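Side-chain contacts in arylamine n-acetyltransferase (Mycobacterium smegmatis, PDB 1W5R), which catalyses the transfer of an acetyl group, typically from acetyl-coenzyme A, to the nitrogen of arylamines: residues 82-87 / 114-119; 30-35 / 127-132; 251-254 / 259-262. The protein carries 1 engineered substitution. One frame throughout, in Å; residues are numbered along the deposited sequence.

Contact 1. Residues 82-87 / 114-119; sequences YVLEEL and NVLSVA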
loop_
_atom_site.group_PDB
_atom_site.type_symbol
_atom_site.label_atom_id
_atom_site.label_comp_id
_atom_site.label_asym_id
_atom_site.label_seq_id
_atom_site.Cartn_x
_atom_site.Cartn_y
_atom_site.Cartn_z
ATOM N N TYR A 82 34.492 -3.347 7.704
ATOM C CA TYR A 82 35.657 -3.885 6.987
ATOM C C TYR A 82 35.889 -3.135 5.690
ATOM O O TYR A 82 37.034 -2.789 5.361
ATOM C CB TYR A 82 35.474 -5.375 6.687
ATOM C CG TYR A 82 35.440 -6.257 7.919
ATOM C CD1 TYR A 82 34.319 -7.050 8.218
ATOM C CD2 TYR A 82 36.537 -6.314 8.781
ATOM C CE1 TYR A 82 34.300 -7.859 9.358
ATOM C CE2 TYR A 82 36.529 -7.112 9.912
ATOM C CZ TYR A 82 35.412 -7.895 10.195
ATOM O OH TYR A 82 35.394 -8.692 11.312
ATOM N N VAL A 83 34.809 -2.862 4.963
ATOM C CA VAL A 83 34.903 -2.167 3.682
ATOM C C VAL A 83 35.505 -0.781 3.872
ATOM O O VAL A 83 36.434 -0.397 3.138
ATOM C CB VAL A 83 33.531 -2.056 2.975
ATOM C CG1 VAL A 83 33.605 -1.071 1.824
ATOM C CG2 VAL A 83 33.083 -3.408 2.496
ATOM N N LEU A 84 35.005 -0.035 4.858
ATOM C CA LEU A 84 35.476 1.340 5.056
ATOM C C LEU A 84 36.938 1.391 5.482
ATOM O O LEU A 84 37.694 2.240 4.999
ATOM C CB LEU A 84 34.588 2.114 6.023
ATOM C CG LEU A 84 33.142 2.335 5.558
ATOM C CD1 LEU A 84 32.386 3.016 6.665
ATOM C CD2 LEU A 84 33.001 3.125 4.236
ATOM N N GLU A 85 37.326 0.478 6.369
ATOM C CA GLU A 85 38.726 0.296 6.771
ATOM C C GLU A 85 39.630 0.050 5.581
ATOM O O GLU A 85 40.709 0.661 5.459
ATOM C CB GLU A 85 38.844 -0.914 7.682
ATOM C CG GLU A 85 38.529 -0.628 9.094
ATOM C CD GLU A 85 38.962 -1.746 10.018
ATOM O OE1 GLU A 85 38.837 -2.949 9.657
ATOM O OE2 GLU A 85 39.402 -1.403 11.122
ATOM N N GLU A 86 39.200 -0.856 4.708
ATOM C CA GLU A 86 40.007 -1.242 3.559
ATOM C C GLU A 86 40.215 -0.033 2.657
ATOM O O GLU A 86 41.308 0.164 2.122
ATOM C CB GLU A 86 39.364 -2.419 2.808
ATOM C CG GLU A 86 40.114 -2.892 1.552
ATOM C CD GLU A 86 41.524 -3.417 1.822
ATOM O OE1 GLU A 86 41.849 -3.779 2.977
ATOM O OE2 GLU A 86 42.310 -3.467 0.855
ATOM N N LEU A 87 39.178 0.799 2.541
ATOM C CA LEU A 87 39.223 1.978 1.680
ATOM C C LEU A 87 40.046 3.137 2.241
ATOM O O LEU A 87 40.379 4.059 1.492
ATOM C CB LEU A 87 37.801 2.444 1.315
ATOM C CG LEU A 87 37.013 1.564 0.331
ATOM C CD1 LEU A 87 35.557 1.996 0.202
ATOM C CD2 LEU A 87 37.651 1.543 -1.056
ATOM N N ASN A 114 24.917 -2.764 16.897
ATOM C CA ASN A 114 26.316 -2.521 16.540
ATOM C C ASN A 114 26.270 -1.428 15.484
ATOM O O ASN A 114 25.519 -1.548 14.511
ATOM C CB ASN A 114 26.924 -3.832 16.000
ATOM C CG ASN A 114 28.300 -3.676 15.332
ATOM O OD1 ASN A 114 28.585 -4.397 14.376
ATOM N ND2 ASN A 114 29.155 -2.777 15.837
ATOM N N VAL A 115 27.027 -0.347 15.715
ATOM C CA VAL A 115 27.110 0.769 14.772
ATOM C C VAL A 115 28.582 1.158 14.583
ATOM O O VAL A 115 29.462 0.609 15.265
ATOM C CB VAL A 115 26.261 2.002 15.209
ATOM C CG1 VAL A 115 24.801 1.612 15.344
ATOM C CG2 VAL A 115 26.787 2.635 16.514
ATOM N N LEU A 116 28.849 2.082 13.657
ATOM C CA LEU A 116 30.230 2.478 13.366
ATOM C C LEU A 116 30.471 3.927 13.730
ATOM O O LEU A 116 29.590 4.774 13.533
ATOM C CB LEU A 116 30.551 2.294 11.886
ATOM C CG LEU A 116 30.281 0.894 11.331
ATOM C CD1 LEU A 116 30.539 0.892 9.823
ATOM C CD2 LEU A 116 31.132 -0.157 12.062
ATOM N N SER A 117 31.662 4.197 14.259
ATOM C CA SER A 117 32.135 5.567 14.391
ATOM C C SER A 117 33.310 5.722 13.420
ATOM O O SER A 117 34.332 5.022 13.550
ATOM C CB SER A 117 32.526 5.864 15.831
ATOM O OG SER A 117 33.202 7.110 15.898
ATOM N N VAL A 118 33.139 6.600 12.432
ATOM C CA VAL A 118 34.032 6.661 11.271
ATOM C C VAL A 118 34.712 8.027 11.174
ATOM O O VAL A 118 34.060 9.058 11.298
ATOM C CB VAL A 118 33.258 6.354 9.961
ATOM C CG1 VAL A 118 34.148 6.404 8.734
ATOM C CG2 VAL A 118 32.567 4.994 10.049
ATOM N N ALA A 119 36.026 8.008 10.970
ATOM C CA ALA A 119 36.788 9.235 10.740
ATOM C C ALA A 119 37.356 9.231 9.329
ATOM O O ALA A 119 37.790 8.192 8.828
ATOM C CB ALA A 119 37.914 9.362 11.763
#
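Leu84 on helix 73-87 meets Leu116 and Val118 on strand 111-119, a helix-on-sheet packing in which the helix lies over one face of the large antiparallel sheet. The touching is wholly apolar and is carried by one methyl. Leu84 CD1 comes to 3.9 Å from Val118 CG2 and to 4.2 Å from Leu116 CD1, so a single leucine branch meets two side chains that stand two residues apart on the same face of the strand. The backbones stay well separated, with the CA atoms of Leu84 and Val118 8.3 Å apart; side chains alone bridge the gap. Leu84 also touches Phe89, in the loop after the helix, and Val91 of strand 90-98.

Polar links are made by neighbouring residues. Glu85 forms a salt bridge with Arg93 of strand 90-98, and Asn77, about two turns before Leu84 on the same helix, bonds through ND2 to the backbone O of Asn114.

The side chains of Leu84 and Val118 cross at about a right angle. With chi1 at -180°, Val118 sends CG1 anti to its backbone N, while CG2, placed beside that nitrogen, is the methyl that meets Leu84 CD1.

Contact 2. Residues 30-35 / 127-132; sequences AIVAAH and YLVDVG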
loop_
_atom_site.group_PDB
_atom_site.type_symbol
_atom_site.label_atom_id
_atom_site.label_comp_id
_atom_site.label_asym_id
_atom_site.label_seq_id
_atom_site.Cartn_x
_atom_site.Cartn_y
_atom_site.Cartn_z
ATOM N N ALA A 30 27.960 8.247 -0.535
ATOM C CA ALA A 30 27.597 7.412 -1.676
ATOM C C ALA A 30 27.504 5.938 -1.303
ATOM O O ALA A 30 26.585 5.241 -1.739
ATOM C CB ALA A 30 28.588 7.613 -2.829
ATOM N N ILE A 31 28.459 5.467 -0.501
ATOM C CA ILE A 31 28.470 4.061 -0.090
ATOM C C ILE A 31 27.263 3.729 0.799
ATOM O O ILE A 31 26.609 2.719 0.580
ATOM C CB ILE A 31 29.795 3.682 0.595
ATOM C CG1 ILE A 31 30.924 3.640 -0.446
ATOM C CG2 ILE A 31 29.677 2.326 1.315
ATOM C CD1 ILE A 31 32.264 3.220 0.109
ATOM N N VAL A 32 26.972 4.582 1.776
ATOM C CA VAL A 32 25.802 4.351 2.656
ATOM C C VAL A 32 24.522 4.254 1.805
ATOM O O VAL A 32 23.722 3.335 1.975
ATOM C CB VAL A 32 25.687 5.458 3.746
ATOM C CG1 VAL A 32 24.323 5.410 4.473
ATOM C CG2 VAL A 32 26.818 5.343 4.759
ATOM N N ALA A 33 24.340 5.185 0.867
ATOM C CA ALA A 33 23.146 5.180 0.031
ATOM C C ALA A 33 23.055 3.927 -0.848
ATOM O O ALA A 33 21.987 3.341 -1.014
ATOM C CB ALA A 33 23.088 6.456 -0.832
ATOM N N ALA A 34 24.188 3.511 -1.409
ATOM C CA ALA A 34 24.203 2.340 -2.274
ATOM C C ALA A 34 23.956 1.059 -1.475
ATOM O O ALA A 34 23.194 0.180 -1.899
ATOM C CB ALA A 34 25.544 2.259 -3.008
ATOM N N HIS A 35 24.589 0.974 -0.310
ATOM C CA HIS A 35 24.370 -0.156 0.594
ATOM C C HIS A 35 22.887 -0.237 1.011
ATOM O O HIS A 35 22.268 -1.312 0.940
ATOM C CB HIS A 35 25.306 -0.026 1.796
ATOM C CG HIS A 35 25.327 -1.221 2.702
ATOM N ND1 HIS A 35 26.481 -1.945 2.935
ATOM C CD2 HIS A 35 24.358 -1.801 3.454
ATOM C CE1 HIS A 35 26.219 -2.919 3.790
ATOM N NE2 HIS A 35 24.939 -2.855 4.119
ATOM N N TYR A 127 31.997 10.427 12.418
ATOM C CA TYR A 127 30.647 10.260 11.902
ATOM C C TYR A 127 30.027 8.969 12.399
ATOM O O TYR A 127 30.689 7.925 12.432
ATOM C CB TYR A 127 30.664 10.261 10.379
ATOM C CG TYR A 127 31.038 11.610 9.843
ATOM C CD1 TYR A 127 32.381 11.989 9.724
ATOM C CD2 TYR A 127 30.051 12.527 9.504
ATOM C CE1 TYR A 127 32.718 13.267 9.250
ATOM C CE2 TYR A 127 30.375 13.786 9.028
ATOM C CZ TYR A 127 31.696 14.151 8.905
ATOM O OH TYR A 127 31.976 15.416 8.436
ATOM N N LEU A 128 28.764 9.055 12.801
ATOM C CA LEU A 128 27.963 7.853 13.046
ATOM C C LEU A 128 27.504 7.273 11.722
ATOM O O LEU A 128 26.941 7.979 10.877
ATOM C CB LEU A 128 26.763 8.174 13.936
ATOM C CG LEU A 128 25.823 6.988 14.219
ATOM C CD1 LEU A 128 26.540 5.857 14.952
ATOM C CD2 LEU A 128 24.601 7.474 14.963
ATOM N N VAL A 129 27.760 5.979 11.537
ATOM C CA VAL A 129 27.328 5.275 10.333
ATOM C C VAL A 129 26.589 4.026 10.797
ATOM O O VAL A 129 27.094 3.266 11.624
ATOM C CB VAL A 129 28.531 4.909 9.428
ATOM C CG1 VAL A 129 28.075 4.069 8.258
ATOM C CG2 VAL A 129 29.210 6.200 8.929
ATOM N N ASP A 130 25.378 3.839 10.280
ATOM C CA ASP A 130 24.577 2.688 10.688
ATOM C C ASP A 130 23.694 2.301 9.526
ATOM O O ASP A 130 22.722 2.983 9.233
ATOM C CB ASP A 130 23.739 3.051 11.919
ATOM C CG ASP A 130 22.813 1.920 12.377
ATOM O OD1 ASP A 130 22.939 0.774 11.882
ATOM O OD2 ASP A 130 21.965 2.194 13.265
ATOM N N VAL A 131 24.068 1.229 8.845
ATOM C CA VAL A 131 23.268 0.713 7.737
ATOM C C VAL A 131 22.566 -0.593 8.138
ATOM O O VAL A 131 22.047 -1.318 7.282
ATOM C CB VAL A 131 24.103 0.531 6.445
ATOM C CG1 VAL A 131 24.658 1.888 5.968
ATOM C CG2 VAL A 131 25.238 -0.482 6.665
ATOM N N GLY A 132 22.558 -0.879 9.439
ATOM C CA GLY A 132 22.092 -2.170 9.930
ATOM C C GLY A 132 20.883 -2.187 10.843
ATOM O O GLY A 132 20.546 -3.249 11.392
#
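Val32 on helix 25-38 and Val131, just past the end of strand 127-129, bring their CA atoms to 6.7 Å, the closest CA pair between the two segments. Two methyl pairs fill the gap: Val32 CG1 rests 3.8 Å from Val131 CG1, and Val32 CG2 lies 3.9 Å from Val129 CG1. Both branches of Val32 are thus engaged, one by each of two valines that bracket Asp130.

The third meeting is a CH-pi contact. Val131 CG2 sits over one face of the His35 imidazole, 3.7 Å from the centroid of that ring and 20° off its normal, shifted toward the CD2-NE2 side, where it reaches His35 NE2 at 3.5 Å. A chi1 of -62° puts this methyl between the backbone N and carbonyl carbon of Val131, the crowded position, and aims it at the ring. His35 is held by hydrogen bonds at both nitrogens, ND1 with Tyr11 OH and NE2 with His76 ND1, which limit its rotation under the methyl.

The CB of Asp130 points away from the helix. Its OD1 closes an Asx turn by accepting from Gly132 N at 3.0 Å, and also bonds Asn77 ND2; OD2 meets His113 NE2. This pair is consistent with the Asp and His of the family's Cys-His-Asp triad, whose cysteine is replaced by an engineered glutamine here. The chemistry therefore divides by direction: valine methyls and an imidazole face fix one side of the chain in the core, while the carboxylate between those valines is presented to its probable catalytic partner.

Contact 3. Residues 251-254 / 259-262; sequences AIVN and DLGD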
loop_
_atom_site.group_PDB
_atom_site.type_symbol
_atom_site.label_atom_id
_atom_site.label_comp_id
_atom_site.label_asym_id
_atom_site.label_seq_id
_atom_site.Cartn_x
_atom_site.Cartn_y
_atom_site.Cartn_z
ATOM N N ALA A 251 7.633 -11.886 -1.994
ATOM C CA ALA A 251 8.138 -10.555 -1.657
ATOM C C ALA A 251 9.622 -10.629 -1.309
ATOM O O ALA A 251 10.423 -9.825 -1.784
ATOM C CB ALA A 251 7.336 -9.944 -0.511
ATOM N N ILE A 252 9.983 -11.632 -0.508
ATOM C CA ILE A 252 11.371 -11.819 -0.091
ATOM C C ILE A 252 12.302 -11.944 -1.308
ATOM O O ILE A 252 13.340 -11.295 -1.384
ATOM C CB ILE A 252 11.490 -13.035 0.854
ATOM C CG1 ILE A 252 10.903 -12.699 2.233
ATOM C CG2 ILE A 252 12.946 -13.504 0.986
ATOM C CD1 ILE A 252 10.779 -13.904 3.166
ATOM N N VAL A 253 11.893 -12.755 -2.277
ATOM C CA VAL A 253 12.727 -13.016 -3.458
ATOM C C VAL A 253 12.721 -11.847 -4.458
ATOM O O VAL A 253 13.774 -11.420 -4.938
ATOM C CB VAL A 253 12.287 -14.326 -4.163
ATOM C CG1 VAL A 253 13.136 -14.594 -5.402
ATOM C CG2 VAL A 253 12.390 -15.493 -3.209
ATOM N N ASN A 254 11.535 -11.330 -4.745
ATOM C CA ASN A 254 11.353 -10.397 -5.862
ATOM C C ASN A 254 11.246 -8.914 -5.499
ATOM O O ASN A 254 11.615 -8.047 -6.302
ATOM C CB ASN A 254 10.178 -10.855 -6.731
ATOM C CG ASN A 254 10.433 -12.211 -7.369
ATOM O OD1 ASN A 254 9.731 -13.180 -7.098
ATOM N ND2 ASN A 254 11.469 -12.291 -8.195
ATOM N N ASP A 259 18.051 -14.358 -2.401
ATOM C CA ASP A 259 18.092 -15.698 -2.980
ATOM C C ASP A 259 17.838 -16.764 -1.909
ATOM O O ASP A 259 18.705 -17.022 -1.071
ATOM C CB ASP A 259 19.450 -15.925 -3.659
ATOM C CG ASP A 259 19.612 -17.342 -4.214
ATOM O OD1 ASP A 259 18.593 -18.020 -4.470
ATOM O OD2 ASP A 259 20.769 -17.770 -4.397
ATOM N N LEU A 260 16.654 -17.374 -1.947
ATOM C CA LEU A 260 16.270 -18.421 -0.983
ATOM C C LEU A 260 16.797 -19.817 -1.343
ATOM O O LEU A 260 16.718 -20.749 -0.534
ATOM C CB LEU A 260 14.752 -18.456 -0.791
ATOM C CG LEU A 260 14.060 -17.273 -0.103
ATOM C CD1 LEU A 260 12.557 -17.473 -0.128
ATOM C CD2 LEU A 260 14.542 -17.084 1.335
ATOM N N GLY A 261 17.327 -19.957 -2.556
ATOM C CA GLY A 261 18.055 -21.167 -2.948
ATOM C C GLY A 261 19.166 -21.485 -1.957
ATOM O O GLY A 261 19.468 -22.653 -1.707
ATOM N N ASP A 262 19.755 -20.429 -1.392
ATOM C CA ASP A 262 20.727 -20.509 -0.288
ATOM C C ASP A 262 20.239 -21.377 0.886
ATOM O O ASP A 262 21.046 -22.000 1.580
ATOM C CB ASP A 262 21.077 -19.074 0.178
ATOM C CG ASP A 262 21.732 -19.018 1.571
ATOM O OD1 ASP A 262 21.116 -19.458 2.558
ATOM O OD2 ASP A 262 22.850 -18.486 1.692
#
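Leu260 presses its branched end against Ile252 and Val253, neighbours on the last turns of helix 245-255. The closest touch is Val253 CG2 to Leu260 CD1 at 3.7 Å, and the same valine methyl is 4.0 Å from Leu260 CG. On the other branch, Ile252 CG2 stands 3.9 Å from Leu260 CD2. Each leucine methyl therefore has its own nearest partner on the helix, and Leu260 CG lies close to both. The side chains of Ile252 and Leu260 cross at about a right angle. Ile252 points CG2 rather than its longer branch at the leucine: chi1 of -73° puts CG1 beside the backbone N and leaves CG2 anti to it. Val253 reaches across with CG2, the methyl lying beside its own backbone N. Ile252 is buried, whereas Val253 and Leu260 remain partly exposed, so the patch runs from the interior to the surface.

Leu260 itself sits within an Asx turn. Asp259 OD1 accepts from Gly261 N at 3.0 Å through a bent bond, with an angle of 136° at the hydrogen, and the donor approaches from above the carboxylate plane. This turn leads into a short 3-10 segment that includes Gly261 and Asp262, and the chain folds back on the helix it has just left, with the CA atoms of Val253 and Asp259 6.0 Å apart. The helix itself widens into a pi-type turn at 251-254.

Further out, a backbone hydrogen bond joins Ile252 to Ile258, whose side chain also touches that of Ile252, and Leu211 packs on Ile252 as well. At the far end of the returning chain, Asp262 is tied by two salt bridges, OD1 to Arg69 NH2 and OD2 to Arg67 NE.

In the fold
Following the chain from the N terminus, helix 25-38 opens contact 2, which closes only when the chain reaches 127-132. Contact 1 is nested inside that large loop: helix 73-87 leads through strand 90-98 to strand 111-119. Because strands 111-119 and 127-129 are sheet neighbours, the two contacts tie helices 25-38 and 73-87 to adjoining strands; their centres are 10 Å apart, and Leu87 touches Ile31 between the helices. Contact 3 follows in series, long after both have closed. It is a short local return at the end of helix 245-255, following the five-stranded sheet, with nearest atoms about 14 Å from contact 2 and about 17 Å from contact 1.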